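Local coordinates for glucose-6-phosphate acetyltransferase 1 (Arabidopsis thaliana, PDB 3T90) that transfers the acetyl group of acetyl-CoA to D-glucosamine 6-phosphate, a step in the biosynthesis of UDP-N-acetylglucosamine, at the interface of chains A and B. Numbering follows the deposited sequence. Chains: chain A/B, Glucose-6-phosphate acetyltransferase 1.

The interface of chains A and B. Residues chain A 122-124, 139-143; chain B 123-124, 141-144.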
ATOM      1  N   LEU A 122       5.127  -5.623   3.121  1.00  8.85           N
ATOM      2  CA  LEU A 122       4.091  -6.528   2.540  1.00  8.56           C
ATOM      3  C   LEU A 122       3.400  -7.199   3.696  1.00  9.07           C
ATOM      4  O   LEU A 122       3.839  -7.110   4.854  1.00  9.77           O
ATOM      5  CB  LEU A 122       4.668  -7.558   1.580  1.00 10.96           C
ATOM      6  CG  LEU A 122       5.738  -8.542   2.160  1.00  8.92           C
ATOM      7  CD1 LEU A 122       5.089  -9.716   2.936  1.00  8.72           C
ATOM      8  CD2 LEU A 122       6.699  -9.006   0.965  1.00 11.39           C
ATOM      9  N   ASP A 123       2.268  -7.820   3.416  1.00  8.04           N
ATOM     10  CA  ASP A 123       1.550  -8.628   4.439  1.00  9.37           C
ATOM     11  C   ASP A 123       1.499 -10.085   4.014  1.00  9.71           C
ATOM     12  O   ASP A 123       1.440 -10.406   2.817  1.00 12.06           O
ATOM     13  CB  ASP A 123       0.149  -8.033   4.671  1.00  9.05           C
ATOM     14  CG  ASP A 123       0.163  -6.562   5.056  1.00 12.49           C
ATOM     15  OD1 ASP A 123       0.576  -6.242   6.171  1.00 12.50           O
ATOM     16  OD2 ASP A 123      -0.416  -5.718   4.331  1.00 19.25           O
ATOM     17  N   CYS A 124       1.543 -10.953   5.033  1.00  9.57           N
ATOM     18  CA  CYS A 124       1.532 -12.412   4.787  1.00  9.36           C
ATOM     19  C   CYS A 124       0.896 -13.133   5.923  1.00 10.92           C
ATOM     20  O   CYS A 124       0.656 -12.550   6.984  1.00 11.80           O
ATOM     21  CB  CYS A 124       2.933 -12.945   4.487  1.00 11.75           C
ATOM     22  SG  CYS A 124       4.032 -12.814   5.873  1.00 11.96           S
ATOM     23  N   ASN A 139       9.295  -9.019  10.959  1.00 11.16           N
ATOM     24  CA  ASN A 139       7.896  -8.824  11.330  1.00 10.31           C
ATOM     25  C   ASN A 139       7.781  -8.033  12.639  1.00 10.46           C
ATOM     26  O   ASN A 139       8.069  -8.584  13.709  1.00 13.43           O
ATOM     27  CB  ASN A 139       7.263 -10.209  11.565  1.00 11.44           C
ATOM     28  CG  ASN A 139       5.884 -10.131  12.275  1.00 13.05           C
ATOM     29  OD1 ASN A 139       5.660 -10.917  13.214  1.00 15.98           O
ATOM     30  ND2 ASN A 139       4.986  -9.169  11.889  1.00  9.58           N
ATOM     31  N   LYS A 140       7.294  -6.798  12.585  1.00 11.41           N
ATOM     32  CA  LYS A 140       7.136  -6.017  13.792  1.00 12.42           C
ATOM     33  C   LYS A 140       5.808  -5.356  13.935  1.00 13.87           C
ATOM     34  O   LYS A 140       5.607  -4.564  14.878  1.00 18.27           O
ATOM     35  CB  LYS A 140       8.241  -4.918  13.805  1.00 14.59           C
ATOM     36  CG  LYS A 140       9.737  -5.484  13.843  1.00 16.65           C
ATOM     37  CD  LYS A 140       9.985  -6.329  15.079  1.00 22.26           C
ATOM     38  CE  LYS A 140      11.251  -7.218  14.874  1.00 21.10           C
ATOM     39  NZ  LYS A 140      12.299  -6.250  14.628  1.00 26.21           N
ATOM     40  N   SER A 141       4.900  -5.521  12.975  1.00 11.02           N
ATOM     41  CA  SER A 141       3.563  -4.979  13.026  1.00 10.96           C
ATOM     42  C   SER A 141       2.625  -6.033  12.464  1.00  9.97           C
ATOM     43  O   SER A 141       3.037  -7.042  11.890  1.00  9.65           O
ATOM     44  CB  SER A 141       3.383  -3.734  12.150  1.00 11.18           C
ATOM     45  OG  SER A 141       4.162  -2.680  12.764  1.00 14.79           O
ATOM     46  N   ILE A 142       1.334  -5.811  12.694  1.00  8.91           N
ATOM     47  CA  ILE A 142       0.236  -6.644  12.166  1.00  8.29           C
ATOM     48  C   ILE A 142      -0.645  -5.931  11.187  1.00  9.21           C
ATOM     49  O   ILE A 142      -0.646  -4.705  11.111  1.00  9.17           O
ATOM     50  CB  ILE A 142      -0.643  -7.162  13.289  1.00  9.42           C
ATOM     51  CG1 ILE A 142      -1.273  -6.030  14.110  1.00 11.76           C
ATOM     52  CG2 ILE A 142       0.174  -8.025  14.265  1.00 10.71           C
ATOM     53  CD1 ILE A 142      -2.422  -6.555  15.071  1.00 14.13           C
ATOM     54  N   GLN A 143      -1.353  -6.698  10.360  1.00  7.42           N
ATOM     55  CA  GLN A 143      -2.249  -6.143   9.382  1.00  7.28           C
ATOM     56  C   GLN A 143      -3.642  -6.123   9.966  1.00  8.00           C
ATOM     57  O   GLN A 143      -4.106  -7.133  10.549  1.00 10.05           O
ATOM     58  CB  GLN A 143      -2.227  -6.944   8.081  1.00  8.47           C
ATOM     59  CG  GLN A 143      -3.076  -6.257   6.928  1.00 10.02           C
ATOM     60  CD  GLN A 143      -3.457  -7.273   5.886  1.00 16.26           C
ATOM     61  OE1 GLN A 143      -3.078  -7.163   4.736  1.00 23.04           O
ATOM     62  NE2 GLN A 143      -4.261  -8.243   6.295  1.00 16.90           N
TER
ATOM     63  N   ASP B 123      -1.501  -1.267   8.609  1.00  8.04           N
ATOM     64  CA  ASP B 123      -0.655  -1.983   9.601  1.00  9.37           C
ATOM     65  C   ASP B 123      -0.549  -1.172  10.880  1.00  9.71           C
ATOM     66  O   ASP B 123      -0.567   0.068  10.861  1.00 12.06           O
ATOM     67  CB  ASP B 123       0.721  -2.284   8.979  1.00  9.05           C
ATOM     68  CG  ASP B 123       0.649  -3.058   7.673  1.00 12.49           C
ATOM     69  OD1 ASP B 123       0.309  -4.241   7.700  1.00 12.50           O
ATOM     70  OD2 ASP B 123       1.115  -2.559   6.621  1.00 19.25           O
ATOM     71  N   CYS B 124      -0.457  -1.914  11.992  1.00  9.57           N
ATOM     72  CA  CYS B 124      -0.377  -1.277  13.324  1.00  9.36           C
ATOM     73  C   CYS B 124       0.392  -2.129  14.271  1.00 10.92           C
ATOM     74  O   CYS B 124       0.681  -3.293  13.978  1.00 11.80           O
ATOM     75  CB  CYS B 124      -1.762  -0.927  13.869  1.00 11.75           C
ATOM     76  SG  CYS B 124      -2.751  -2.362  14.206  1.00 11.96           S
ATOM     77  N   SER B 141      -3.486 -11.233   9.193  1.00 11.02           N
ATOM     78  CA  SER B 141      -2.185 -11.349   8.578  1.00 10.96           C
ATOM     79  C   SER B 141      -1.233 -10.462   9.362  1.00  9.97           C
ATOM     80  O   SER B 141      -1.627  -9.660  10.209  1.00  9.65           O
ATOM     81  CB  SER B 141      -2.153 -10.840   7.133  1.00 11.18           C
ATOM     82  OG  SER B 141      -2.942 -11.766   6.350  1.00 14.79           O
ATOM     83  N   ILE B 142       0.057 -10.666   9.106  1.00  8.91           N
ATOM     84  CA  ILE B 142       1.157  -9.863   9.674  1.00  8.29           C
ATOM     85  C   ILE B 142       1.911  -9.065   8.655  1.00  9.21           C
ATOM     86  O   ILE B 142       1.831  -9.329   7.458  1.00  9.17           O
ATOM     87  CB  ILE B 142       2.154 -10.744  10.403  1.00  9.42           C
ATOM     88  CG1 ILE B 142       2.778 -11.804   9.487  1.00 11.76           C
ATOM     89  CG2 ILE B 142       1.473 -11.494  11.561  1.00 10.71           C
ATOM     90  CD1 ILE B 142       4.031 -12.511  10.158  1.00 14.13           C
ATOM     91  N   GLN B 143       2.595  -8.018   9.110  1.00  7.42           N
ATOM     92  CA  GLN B 143       3.373  -7.177   8.242  1.00  7.28           C
ATOM     93  C   GLN B 143       4.805  -7.657   8.267  1.00  8.00           C
ATOM     94  O   GLN B 143       5.375  -7.911   9.357  1.00 10.05           O
ATOM     95  CB  GLN B 143       3.295  -5.710   8.662  1.00  8.47           C
ATOM     96  CG  GLN B 143       4.004  -4.740   7.622  1.00 10.02           C
ATOM     97  CD  GLN B 143       4.361  -3.438   8.286  1.00 16.26           C
ATOM     98  OE1 GLN B 143       3.884  -2.388   7.901  1.00 23.04           O
ATOM     99  NE2 GLN B 143       5.253  -3.515   9.262  1.00 16.90           N
ATOM    100  N   MET B 144       5.416  -7.731   7.088  1.00  7.06           N
ATOM    101  CA  MET B 144       6.877  -7.881   6.980  1.00  7.13           C
ATOM    102  C   MET B 144       7.451  -6.592   6.383  1.00  9.31           C
ATOM    103  O   MET B 144       6.827  -5.953   5.542  1.00  9.98           O
ATOM    104  CB  MET B 144       7.253  -9.045   6.038  1.00  8.20           C
ATOM    105  CG  MET B 144       6.730 -10.410   6.359  1.00  9.66           C
ATOM    106  SD  MET B 144       7.147 -11.015   7.996  1.00 11.02           S
ATOM    107  CE  MET B 144       8.909 -11.163   7.901  1.00 12.91           C
TER
HETATM  108  O   HOH W   1       6.929  -5.369  10.067  1.00 20.42           O
HETATM  109  O   HOH W   2       0.290  -3.425   4.535  0.50 54.37           O
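One face of the A:Asn139 side-chain amide is covered by the B:Ile142 delta-methyl, CD1, which stands 3.7 Å above CG, while the N-H edge turns toward the other chain. There A:Asn139 ND2 donates to the main-chain O of B:Gln143 at 2.9 Å, nearly in the amide plane and on a carbonyl lone pair. With CG anti to the backbone N (chi1 167°), the amide is directed across the strand boundary, and CB rests against the B:Met144 sulfur. An alanine at A:Asn139 would probably lose both the grip on the B:Gln143 carbonyl and the flat surface beneath the B:Ile142 methyl, loosening this margin of the dimer.

The second amide, of extended B:Gln143, has A:Ser141 CB over one face, 3.4 Å from NE2. At its edge B:Gln143 NE2 lies 2.6 Å from water 1; this water also contacts the B:Gln143 carbonyl and A:Lys140 N, tying side chain and backbone together across the interface.

These groups decorate an intermolecular antiparallel sheet of the GNAT-fold homodimer. Strand 138-147 of each subunit pairs with its twin and with strand 119-124 of the partner, so the C-terminal strands are exchanged between subunits. B:Ile142 N donates to A:Cys124 O at 2.9 Å, nearly along the C=O axis, and A:Cys124 N returns a bond to B:Ile142 O. Between the twin strands, B:Gln143 N reaches A:Ser141 O at 3.0 Å from above the carbonyl plane, 41° out of it. A:Leu122 and B:Met144 run side by side; B:Met144 CG, anti to its carbonyl carbon, lies 3.6 Å from A:Cys124 SG, and the bend farther along the chain carries the sulfur toward A:Asn139.

At the two-fold axis the A:Asp123 and B:Asp123 carboxylates meet tip to tip, their planes 46° apart. Such proximity suggests that the pair shares a proton, which would probably raise the pKa of at least one carboxylate; water 2 bridges both OD2 atoms, while the two OD1 atoms of A:Asp123 and B:Asp123 approach to 2.5 Å.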